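Local coordinates for protein putative mandelate racemase (Zymomonas mobilis, PDB 2OX4) that binds magnesium in an enolase-superfamily barrel and probably acts as a lyase, possibly a dehydratase, at residues K7-H12 against L25-T30; A52-D57 against T89-G94; L126-S131 against Y360-G365; Q315-G320 against I340-Q345. One frame throughout, in Å; residues are numbered along the deposited sequence.

Interaction 1: K7-H12 against L25-T30; sequences KIEIFH and LVKVST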
# COMPACT_ATOMS: atom_id res chain seq x y z
N LYS C 7 -39.00 -24.14 -25.14
CA LYS C 7 -38.74 -23.35 -26.33
C LYS C 7 -38.10 -22.02 -25.96
O LYS C 7 -38.41 -21.45 -24.91
CB LYS C 7 -40.04 -23.09 -27.11
CG LYS C 7 -39.80 -22.61 -28.53
CD LYS C 7 -41.01 -21.88 -29.09
CE LYS C 7 -42.14 -22.82 -29.40
NZ LYS C 7 -43.25 -22.12 -30.12
N ILE C 8 -37.21 -21.56 -26.82
CA ILE C 8 -36.54 -20.28 -26.65
C ILE C 8 -36.58 -19.59 -28.00
O ILE C 8 -36.16 -20.15 -29.01
CB ILE C 8 -35.08 -20.47 -26.16
CG1 ILE C 8 -35.08 -20.95 -24.70
CG2 ILE C 8 -34.27 -19.16 -26.30
CD1 ILE C 8 -33.75 -21.50 -24.24
N GLU C 9 -37.10 -18.36 -28.02
CA GLU C 9 -37.20 -17.60 -29.25
C GLU C 9 -36.44 -16.30 -29.11
O GLU C 9 -36.58 -15.61 -28.12
CB GLU C 9 -38.65 -17.30 -29.57
CG GLU C 9 -39.50 -18.54 -29.78
CD GLU C 9 -40.99 -18.20 -29.79
OE1 GLU C 9 -41.60 -18.13 -28.71
OE2 GLU C 9 -41.53 -17.99 -30.89
N ILE C 10 -35.64 -15.97 -30.12
CA ILE C 10 -34.79 -14.78 -30.02
C ILE C 10 -35.11 -13.84 -31.17
O ILE C 10 -35.12 -14.25 -32.33
CB ILE C 10 -33.27 -15.16 -30.04
CG1 ILE C 10 -32.95 -16.10 -28.88
CG2 ILE C 10 -32.39 -13.90 -29.97
CD1 ILE C 10 -31.95 -17.16 -29.25
N PHE C 11 -35.37 -12.58 -30.84
CA PHE C 11 -35.79 -11.57 -31.82
C PHE C 11 -34.73 -10.49 -31.89
O PHE C 11 -34.60 -9.69 -30.96
CB PHE C 11 -37.12 -10.93 -31.38
CG PHE C 11 -38.23 -11.91 -31.15
CD1 PHE C 11 -38.39 -12.54 -29.91
CD2 PHE C 11 -39.15 -12.18 -32.16
CE1 PHE C 11 -39.42 -13.45 -29.70
CE2 PHE C 11 -40.18 -13.09 -31.95
CZ PHE C 11 -40.32 -13.72 -30.72
N HIS C 12 -33.98 -10.46 -32.98
CA HIS C 12 -33.06 -9.35 -33.21
C HIS C 12 -33.81 -8.34 -34.11
O HIS C 12 -33.90 -8.52 -35.34
CB HIS C 12 -31.75 -9.85 -33.83
CG HIS C 12 -30.70 -8.78 -33.96
ND1 HIS C 12 -29.55 -8.96 -34.71
CD2 HIS C 12 -30.62 -7.53 -33.44
CE1 HIS C 12 -28.81 -7.86 -34.65
NE2 HIS C 12 -29.44 -6.98 -33.88
N LEU C 25 -34.41 -9.27 -28.05
CA LEU C 25 -35.35 -9.81 -27.06
C LEU C 25 -35.35 -11.32 -27.10
O LEU C 25 -35.09 -11.93 -28.14
CB LEU C 25 -36.75 -9.26 -27.33
CG LEU C 25 -36.88 -7.75 -27.10
CD1 LEU C 25 -38.06 -7.15 -27.83
CD2 LEU C 25 -36.97 -7.46 -25.62
N VAL C 26 -35.64 -11.93 -25.95
CA VAL C 26 -35.72 -13.38 -25.79
C VAL C 26 -37.02 -13.75 -25.12
O VAL C 26 -37.42 -13.14 -24.12
CB VAL C 26 -34.49 -13.98 -25.02
CG1 VAL C 26 -34.48 -13.58 -23.54
CG2 VAL C 26 -34.47 -15.51 -25.16
N LYS C 27 -37.70 -14.74 -25.70
CA LYS C 27 -38.91 -15.30 -25.12
C LYS C 27 -38.69 -16.77 -24.77
O LYS C 27 -38.36 -17.60 -25.63
CB LYS C 27 -40.10 -15.12 -26.09
CG LYS C 27 -41.43 -15.72 -25.56
CD LYS C 27 -42.59 -15.50 -26.57
CE LYS C 27 -43.84 -16.22 -26.13
NZ LYS C 27 -44.99 -15.87 -27.03
N VAL C 28 -38.84 -17.06 -23.48
CA VAL C 28 -38.58 -18.40 -22.94
C VAL C 28 -39.90 -19.05 -22.54
O VAL C 28 -40.57 -18.57 -21.62
CB VAL C 28 -37.67 -18.31 -21.69
CG1 VAL C 28 -37.42 -19.70 -21.07
CG2 VAL C 28 -36.36 -17.61 -22.04
N SER C 29 -40.27 -20.13 -23.22
CA SER C 29 -41.54 -20.82 -22.97
C SER C 29 -41.34 -22.10 -22.16
O SER C 29 -40.30 -22.75 -22.27
CB SER C 29 -42.23 -21.16 -24.29
OG SER C 29 -42.53 -19.97 -24.99
N THR C 30 -42.35 -22.47 -21.38
CA THR C 30 -42.25 -23.65 -20.53
C THR C 30 -43.29 -24.68 -20.95
O THR C 30 -44.23 -24.38 -21.70
CB THR C 30 -42.48 -23.33 -19.03
OG1 THR C 30 -43.80 -22.79 -18.84
CG2 THR C 30 -41.43 -22.36 -18.49
O HOH W 1 -40.50 -19.29 -26.61
O HOH W 2 -44.18 -18.55 -28.86
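Strands 7-12 and 25-30 run antiparallel, their short axes 4.7 Å apart at an angle of 166°, and five backbone pairs bring them together. Lys7–Ser29, Glu9–Lys27 and Phe11–Leu25 are the hydrogen-bonded pairs. At the central one, Lys27 N gives a nearly straight bond of 2.8 Å to Glu9 O, in the carbonyl plane. The outermost bond, from Lys7 N to Ser29 O, is weak. In the non-hydrogen-bonded pairs, Ile8–Val28 and Ile10–Val26, branched aliphatic residues suit a face turned to the protein interior. Val26 CG2, anti to its own backbone N, lies alongside Ile8 CG2 at 3.8 Å.

The other face is partly polar. Glu9 and Lys27 run side by side, and the fully extended Lys27 chain carries CD to 3.5 Å from Glu9 OE1. Lys27 NZ stays 4.4 Å from Glu9 OE1, beyond salt-bridge range, though the charges should still attract. Two waters fill in: water 1 bonds to Glu9 OE1, Lys27 O and Ser29 OG, while water 2 bonds to Glu9 OE1 at 2.6 Å and weakly to Lys27 NZ. Glu9 OE2 is taken by the hydroxyls of Tyr389 and Tyr384. Next along, Phe11 sets its ring edge against Lys27, Phe11 CE1 meeting Lys27 CB at 4.0 Å; Tyr384 meets the same ring edge-to-face.

Strand 387-393 hydrogen-bonds to the far edge of 7-12, and strand 35-40 to that of 25-30, so the hairpin forms the middle of the N-terminal sheet. Its aliphatic face packs on helices 48-62 and 89-110, where Phe98 touches both Ile8 and Val26.

Interaction 2: A52-D57 against T89-G94; sequences AGILKD and TVIFSG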
# COMPACT_ATOMS: atom_id res chain seq x y z
N ALA C 52 -27.47 -11.57 -30.29
CA ALA C 52 -28.39 -12.57 -30.82
C ALA C 52 -27.72 -13.95 -30.87
O ALA C 52 -28.34 -14.97 -30.55
CB ALA C 52 -28.91 -12.16 -32.20
N GLY C 53 -26.43 -13.97 -31.25
CA GLY C 53 -25.67 -15.21 -31.35
C GLY C 53 -25.37 -15.85 -30.01
O GLY C 53 -25.47 -17.07 -29.87
N ILE C 54 -25.03 -15.04 -29.01
CA ILE C 54 -24.80 -15.60 -27.66
C ILE C 54 -26.07 -16.24 -27.08
O ILE C 54 -26.00 -17.29 -26.42
CB ILE C 54 -24.12 -14.62 -26.65
CG1 ILE C 54 -23.43 -15.39 -25.51
CG2 ILE C 54 -25.13 -13.63 -26.04
CD1 ILE C 54 -22.19 -16.14 -25.90
N LEU C 55 -27.22 -15.62 -27.35
CA LEU C 55 -28.49 -16.15 -26.84
C LEU C 55 -28.79 -17.50 -27.49
O LEU C 55 -29.19 -18.45 -26.81
CB LEU C 55 -29.62 -15.15 -27.06
CG LEU C 55 -29.53 -13.89 -26.20
CD1 LEU C 55 -30.56 -12.88 -26.66
CD2 LEU C 55 -29.76 -14.24 -24.72
N LYS C 56 -28.54 -17.58 -28.80
CA LYS C 56 -28.69 -18.83 -29.53
C LYS C 56 -27.79 -19.94 -28.95
O LYS C 56 -28.22 -21.08 -28.78
CB LYS C 56 -28.41 -18.60 -31.02
CG LYS C 56 -28.38 -19.86 -31.89
CD LYS C 56 -28.00 -19.53 -33.34
CE LYS C 56 -27.50 -20.78 -34.07
NZ LYS C 56 -26.01 -20.78 -34.33
N ASP C 57 -26.55 -19.59 -28.63
CA ASP C 57 -25.62 -20.61 -28.13
C ASP C 57 -25.98 -21.08 -26.72
O ASP C 57 -25.94 -22.28 -26.43
CB ASP C 57 -24.19 -20.08 -28.17
CG ASP C 57 -23.62 -20.07 -29.58
OD1 ASP C 57 -24.21 -20.69 -30.50
OD2 ASP C 57 -22.59 -19.42 -29.79
N THR C 89 -18.89 -7.97 -22.27
CA THR C 89 -20.14 -7.34 -22.68
C THR C 89 -21.16 -8.36 -23.17
O THR C 89 -22.26 -8.45 -22.63
CB THR C 89 -19.85 -6.35 -23.85
OG1 THR C 89 -18.94 -5.33 -23.42
CG2 THR C 89 -21.15 -5.69 -24.30
N VAL C 90 -20.76 -9.14 -24.17
CA VAL C 90 -21.68 -10.04 -24.86
C VAL C 90 -21.97 -11.26 -23.99
O VAL C 90 -23.13 -11.65 -23.82
CB VAL C 90 -21.12 -10.44 -26.25
CG1 VAL C 90 -22.05 -11.46 -26.93
CG2 VAL C 90 -20.93 -9.21 -27.14
N ILE C 91 -20.90 -11.82 -23.41
CA ILE C 91 -21.00 -12.98 -22.51
C ILE C 91 -22.04 -12.71 -21.43
O ILE C 91 -22.98 -13.50 -21.26
CB ILE C 91 -19.62 -13.34 -21.90
CG1 ILE C 91 -18.62 -13.78 -22.99
CG2 ILE C 91 -19.75 -14.38 -20.77
CD1 ILE C 91 -19.11 -14.92 -23.90
N PHE C 92 -21.91 -11.58 -20.74
CA PHE C 92 -22.83 -11.26 -19.63
C PHE C 92 -24.23 -10.81 -20.09
O PHE C 92 -25.22 -11.07 -19.39
CB PHE C 92 -22.20 -10.29 -18.62
CG PHE C 92 -21.21 -10.94 -17.69
CD1 PHE C 92 -19.90 -10.51 -17.63
CD2 PHE C 92 -21.60 -12.02 -16.89
CE1 PHE C 92 -18.98 -11.13 -16.78
CE2 PHE C 92 -20.70 -12.64 -16.02
CZ PHE C 92 -19.40 -12.20 -15.98
N SER C 93 -24.33 -10.21 -21.28
CA SER C 93 -25.63 -9.87 -21.87
C SER C 93 -26.50 -11.10 -22.08
O SER C 93 -27.72 -11.06 -21.89
CB SER C 93 -25.46 -9.16 -23.21
OG SER C 93 -24.95 -7.85 -23.04
N GLY C 94 -25.87 -12.21 -22.48
CA GLY C 94 -26.60 -13.46 -22.71
C GLY C 94 -27.14 -14.04 -21.42
O GLY C 94 -28.31 -14.42 -21.34
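Apolar packing makes up the contact between helices 52-57 and 89-94, whose short axes pass 8.7 Å apart at a crossing angle of -52°. Ile54 does most of the work, each branch having its own neighbour. With chi1 at -158°, CG1 is anti to the backbone N and CG2 takes the crowded position between N and the carbonyl carbon. Ile54 CG2 thus lies on the opposite backbone, 3.6 Å from Gly94 CA. Ile54 CB rests against Val90 CG1 at 3.8 Å. The Ile54 CD1 tip reaches Ile91 CD1 at 3.9 Å, the two isoleucines crossing at about a right angle. A beta-branched chain fits here because it spreads over one turn of the partner, while Gly94, with no side chain on the side facing Ile54, permits the close backbone approach. Leu55 adds a flank, its CD2 lying 3.7 Å from Gly94 O.

Among the hydrogen bonds, Ser93 N and Ser93 OG both give to Thr89 O; Ser93 OG, 2.8 Å from Thr89 O, comes from above the carbonyl plane, and this bond gives the buried hydroxyl a partner. Just beyond, Tyr58 OH of helix 48-62 bonds to Ile91 O.

The second subunit packs on the same residues: Val90 meets Ile91 of that subunit, and Ile54 its Gly47.

The crossing angle is consistent with ridges-into-grooves packing, Ile54 sitting over the notch at Gly94 beside Val90. Helices packed on one face of an antiparallel sheet belong to the N-terminal capping domain of the enolase superfamily.

Interaction 3: L126-S131 against Y360-G365; sequences LRVYAS and YQPVKG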
# COMPACT_ATOMS: atom_id res chain seq x y z
N LEU C 126 -40.73 6.09 -7.71
CA LEU C 126 -39.32 6.33 -8.05
C LEU C 126 -39.18 7.70 -8.72
O LEU C 126 -39.88 7.99 -9.69
CB LEU C 126 -38.82 5.25 -9.02
CG LEU C 126 -38.99 3.76 -8.69
CD1 LEU C 126 -38.59 2.94 -9.90
CD2 LEU C 126 -38.16 3.35 -7.50
N ARG C 127 -38.25 8.51 -8.21
CA ARG C 127 -37.82 9.72 -8.90
C ARG C 127 -37.22 9.38 -10.27
O ARG C 127 -36.51 8.39 -10.41
CB ARG C 127 -36.79 10.46 -8.05
CG ARG C 127 -36.41 11.80 -8.62
CD ARG C 127 -35.32 12.48 -7.80
NE ARG C 127 -35.07 13.82 -8.31
CZ ARG C 127 -33.96 14.52 -8.10
NH1 ARG C 127 -32.96 14.02 -7.37
NH2 ARG C 127 -33.84 15.73 -8.62
N VAL C 128 -37.53 10.21 -11.27
CA VAL C 128 -37.09 9.96 -12.64
C VAL C 128 -36.38 11.19 -13.20
O VAL C 128 -36.75 12.32 -12.90
CB VAL C 128 -38.29 9.60 -13.57
CG1 VAL C 128 -37.80 9.23 -14.95
CG2 VAL C 128 -39.13 8.45 -12.99
N TYR C 129 -35.35 10.97 -14.02
CA TYR C 129 -34.79 12.04 -14.84
C TYR C 129 -35.03 11.85 -16.33
O TYR C 129 -35.11 10.72 -16.83
CB TYR C 129 -33.30 12.30 -14.52
CG TYR C 129 -32.26 11.27 -14.98
CD1 TYR C 129 -31.77 11.26 -16.29
CD2 TYR C 129 -31.71 10.37 -14.07
CE1 TYR C 129 -30.81 10.33 -16.70
CE2 TYR C 129 -30.74 9.46 -14.46
CZ TYR C 129 -30.28 9.46 -15.76
OH TYR C 129 -29.31 8.55 -16.12
N ALA C 130 -35.18 12.97 -17.03
CA ALA C 130 -35.32 12.97 -18.47
C ALA C 130 -33.94 12.89 -19.14
O ALA C 130 -33.13 13.80 -18.99
CB ALA C 130 -36.03 14.26 -18.91
N SER C 131 -33.72 11.81 -19.89
CA SER C 131 -32.38 11.43 -20.31
C SER C 131 -32.06 11.71 -21.77
O SER C 131 -32.83 11.33 -22.67
CB SER C 131 -32.13 9.95 -20.04
OG SER C 131 -30.77 9.63 -20.27
N TYR C 360 -45.17 1.93 -20.39
CA TYR C 360 -45.05 2.53 -19.06
C TYR C 360 -44.30 3.84 -19.18
O TYR C 360 -43.18 3.88 -19.70
CB TYR C 360 -44.31 1.59 -18.10
CG TYR C 360 -45.07 0.34 -17.76
CD1 TYR C 360 -46.16 0.38 -16.88
CD2 TYR C 360 -44.73 -0.88 -18.33
CE1 TYR C 360 -46.88 -0.77 -16.58
CE2 TYR C 360 -45.44 -2.03 -18.04
CZ TYR C 360 -46.51 -1.98 -17.16
OH TYR C 360 -47.22 -3.13 -16.87
N GLN C 361 -44.94 4.91 -18.71
CA GLN C 361 -44.35 6.26 -18.76
C GLN C 361 -44.47 6.92 -17.40
O GLN C 361 -45.41 6.63 -16.65
CB GLN C 361 -45.03 7.12 -19.83
CG GLN C 361 -44.78 6.69 -21.28
CD GLN C 361 -43.35 6.92 -21.72
OE1 GLN C 361 -42.72 7.91 -21.35
NE2 GLN C 361 -42.83 6.01 -22.54
N PRO C 362 -43.53 7.83 -17.06
CA PRO C 362 -43.65 8.53 -15.80
C PRO C 362 -44.89 9.43 -15.79
O PRO C 362 -45.36 9.84 -16.85
CB PRO C 362 -42.38 9.39 -15.76
CG PRO C 362 -41.44 8.69 -16.67
CD PRO C 362 -42.31 8.23 -17.78
N VAL C 363 -45.40 9.69 -14.59
CA VAL C 363 -46.43 10.71 -14.37
C VAL C 363 -45.88 11.79 -13.44
O VAL C 363 -45.50 11.51 -12.30
CB VAL C 363 -47.70 10.08 -13.74
CG1 VAL C 363 -48.79 11.13 -13.51
CG2 VAL C 363 -48.21 8.92 -14.59
N LYS C 364 -45.84 13.03 -13.94
CA LYS C 364 -45.25 14.16 -13.20
C LYS C 364 -43.86 13.82 -12.65
O LYS C 364 -43.55 14.09 -11.48
CB LYS C 364 -46.20 14.64 -12.08
CG LYS C 364 -47.44 15.39 -12.58
CD LYS C 364 -47.12 16.82 -13.00
CE LYS C 364 -47.46 17.07 -14.47
NZ LYS C 364 -46.87 18.33 -15.01
N GLY C 365 -43.03 13.22 -13.49
CA GLY C 365 -41.64 12.90 -13.16
C GLY C 365 -41.44 11.74 -12.18
O GLY C 365 -40.35 11.56 -11.65
O HOH W 3 -38.51 13.86 -11.67
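Gly365 O is held twice, by Val128 N and by water 3. The direct bond from Val128 N to Gly365 O is weak, 3.1 Å long and bent to 131° at the hydrogen. Water 3 is 2.9 Å from Gly365 O and 2.6 Å from Val128 O, so it ties one carbonyl of the loop to one of strand 126-131. The Gly365 carbonyl also nestles against the valine side chain, with Val128 CB 3.4 Å from Gly365 O. Gly365 has phi 74°, a value that favours glycine.

Val128 holds CG1 anti to its backbone N (chi1 -175°), which places CG2 beside that N. CG2 therefore borders the same Gly365 oxygen, while Val128 CG1 meets Pro362 CG at 4.1 Å, the two side chains crossing at about a right angle. Strand 126-131 lies between the parallel strands 164-167 and 341-344, where it closes the ring of the modified TIM barrel, the (β/α)7β fold of this superfamily. Loop 360-365 leads into strand 366-367, which pairs antiparallel with 126-131. The rigid, apolar ring of Pro362 suits its place among Val128, His343, Tyr367 and Tyr162, all of which it touches. Gln361 OE1 accepts a hydrogen bond from His343 NE2. Arg127 points away from the loop and forms salt bridges through NE with Asp163 and through NH2 with Asp211.

Interaction 4: Q315-G320 against I340-Q345; sequences QAHVAG and IHEHHQ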
# COMPACT_ATOMS: atom_id res chain seq x y z
N GLN C 315 -28.50 3.75 -9.97
CA GLN C 315 -29.49 4.09 -11.00
C GLN C 315 -29.31 3.09 -12.13
O GLN C 315 -28.29 3.11 -12.79
CB GLN C 315 -29.21 5.52 -11.54
CG GLN C 315 -29.96 5.86 -12.87
CD GLN C 315 -29.03 6.24 -14.00
OE1 GLN C 315 -28.38 7.29 -13.96
NE2 GLN C 315 -28.96 5.40 -15.02
N ALA C 316 -30.29 2.22 -12.36
CA ALA C 316 -30.18 1.27 -13.45
C ALA C 316 -29.96 2.05 -14.75
O ALA C 316 -30.63 3.06 -14.99
CB ALA C 316 -31.40 0.38 -13.56
N HIS C 317 -29.03 1.59 -15.57
CA HIS C 317 -28.97 2.07 -16.95
C HIS C 317 -30.12 1.47 -17.72
O HIS C 317 -30.30 0.24 -17.75
CB HIS C 317 -27.65 1.68 -17.60
CG HIS C 317 -27.59 2.02 -19.05
ND1 HIS C 317 -27.82 1.09 -20.04
CD2 HIS C 317 -27.32 3.18 -19.69
CE1 HIS C 317 -27.71 1.67 -21.22
NE2 HIS C 317 -27.40 2.94 -21.04
N VAL C 318 -30.91 2.33 -18.36
CA VAL C 318 -32.09 1.87 -19.10
C VAL C 318 -32.10 2.54 -20.47
O VAL C 318 -32.21 3.76 -20.57
CB VAL C 318 -33.41 2.21 -18.35
CG1 VAL C 318 -34.61 1.62 -19.11
CG2 VAL C 318 -33.37 1.65 -16.94
N ALA C 319 -31.98 1.73 -21.52
CA ALA C 319 -31.84 2.25 -22.88
C ALA C 319 -32.16 1.20 -23.92
O ALA C 319 -31.36 0.96 -24.84
CB ALA C 319 -30.43 2.83 -23.12
N GLY C 320 -33.32 0.57 -23.79
CA GLY C 320 -33.87 -0.27 -24.85
C GLY C 320 -35.39 -0.24 -24.84
O GLY C 320 -35.99 0.82 -24.65
N ILE C 340 -32.03 7.30 -8.48
CA ILE C 340 -32.91 7.98 -9.45
C ILE C 340 -33.08 7.04 -10.65
O ILE C 340 -32.24 6.15 -10.87
CB ILE C 340 -32.36 9.37 -9.86
CG1 ILE C 340 -33.44 10.22 -10.55
CG2 ILE C 340 -31.05 9.25 -10.67
CD1 ILE C 340 -33.04 11.67 -10.75
N HIS C 341 -34.17 7.19 -11.39
CA HIS C 341 -34.43 6.35 -12.56
C HIS C 341 -34.22 7.11 -13.88
O HIS C 341 -34.67 8.25 -14.03
CB HIS C 341 -35.86 5.77 -12.51
CG HIS C 341 -36.20 4.93 -13.70
ND1 HIS C 341 -36.00 3.56 -13.73
CD2 HIS C 341 -36.69 5.26 -14.92
CE1 HIS C 341 -36.36 3.09 -14.91
NE2 HIS C 341 -36.79 4.10 -15.65
N GLU C 342 -33.52 6.48 -14.82
CA GLU C 342 -33.25 7.07 -16.12
C GLU C 342 -34.42 6.79 -17.06
O GLU C 342 -34.76 5.63 -17.32
CB GLU C 342 -32.00 6.45 -16.73
CG GLU C 342 -31.73 6.97 -18.13
CD GLU C 342 -30.44 6.44 -18.73
OE1 GLU C 342 -29.96 5.34 -18.34
OE2 GLU C 342 -29.91 7.13 -19.62
N HIS C 343 -35.02 7.85 -17.58
CA HIS C 343 -36.05 7.66 -18.60
C HIS C 343 -35.59 8.21 -19.94
O HIS C 343 -35.47 9.43 -20.12
CB HIS C 343 -37.40 8.26 -18.17
CG HIS C 343 -38.52 7.91 -19.10
ND1 HIS C 343 -38.87 6.61 -19.39
CD2 HIS C 343 -39.38 8.69 -19.80
CE1 HIS C 343 -39.88 6.60 -20.24
NE2 HIS C 343 -40.20 7.85 -20.51
N HIS C 344 -35.28 7.29 -20.86
CA HIS C 344 -34.54 7.61 -22.07
C HIS C 344 -35.48 8.16 -23.11
O HIS C 344 -36.63 7.70 -23.24
CB HIS C 344 -33.82 6.37 -22.62
CG HIS C 344 -32.67 6.69 -23.52
ND1 HIS C 344 -32.83 7.24 -24.77
CD2 HIS C 344 -31.33 6.51 -23.36
CE1 HIS C 344 -31.64 7.40 -25.34
NE2 HIS C 344 -30.72 6.96 -24.50
N GLN C 345 -34.99 9.16 -23.85
CA GLN C 345 -35.76 9.79 -24.93
C GLN C 345 -36.23 8.82 -26.03
O GLN C 345 -37.28 9.03 -26.64
CB GLN C 345 -35.02 11.01 -25.50
CG GLN C 345 -33.74 10.70 -26.31
CD GLN C 345 -34.03 10.36 -27.77
OE1 GLN C 345 -33.67 9.28 -28.25
NE2 GLN C 345 -34.70 11.27 -28.48
O HOH W 4 -27.24 5.64 -17.35
O HOH W 5 -32.97 3.81 -14.24
O HOH W 6 -35.31 4.57 -20.19
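Glu342 extends straight from its strand toward loop 315-320, CG anti to the backbone N (chi1 176°), and ends at the Val318 amide. Val318 N gives Glu342 OE1 a 3.2 Å bond, nearly straight at the hydrogen, that arrives from above the carboxylate plane. Gln315 crosses this carboxylate obliquely, the flat groups turned 61° apart. Gln315 NE2 bonds to Ala316 O at 2.9 Å, in the plane of its own amide, and through water 4 to Glu342 OE1. Gln315 OE1 faces the other way, to Tyr129 OH and Gln288 NE2, so both ends of the amide are used, as suits a buried glutamine. Glu342 OE2 meets Lys166 NZ and Ser131 OG, which would favour a charged carboxylate.

Segment 315-320 is the loop after the seventh strand and 341-344 is the eighth strand of the (β/α)7β barrel. Water spans much of the seam: water 5 joins Ala316 O to Glu342 N, and water 6 bonds to Val318 O and His344 N. His317 lies alongside Glu342, His317 CD2 being 3.7 Å from Glu342 OE1, while ND1 bonds to Asp290, as in the His-Asp dyads of mandelate racemase relatives. Val318 crosses His341 at about a right angle, Val318 CG2 reaching His341 CE1 at 3.9 Å; Glu332 and Glu325 take the two ring nitrogens of that histidine, which may well be protonated. Ala319 CB, a single methyl short enough to lie beside the ring, touches His344 CD2 at 3.8 Å. Packing is tightest where Gln315 CG presses to 3.0 Å from Ile340 O, a buried carbonyl with no polar partner.

The four contacts form two touching pairs. Interactions 1 and 2, with centres 13 Å apart, lie within the N-terminal domain: Ile10 of the sheet drops its CD1 to 3.5 Å from Lys56 N of the helix. Interactions 3 and 4 lie 9 Å apart between centres on neighbouring barrel strands, where Val128 CG1 is 3.4 Å from His343 CB, and interaction 4 is nested in the chain loop that interaction 3 closes. Interaction 4 reaches the active-site end, the His317 side chain lying about 4 Å from the magnesium bound by Glu215, Glu241 and Glu267. Nearest atoms of interactions 1 and 4 are about 7 Å apart, bringing the N-terminal domain close to the barrel mouth.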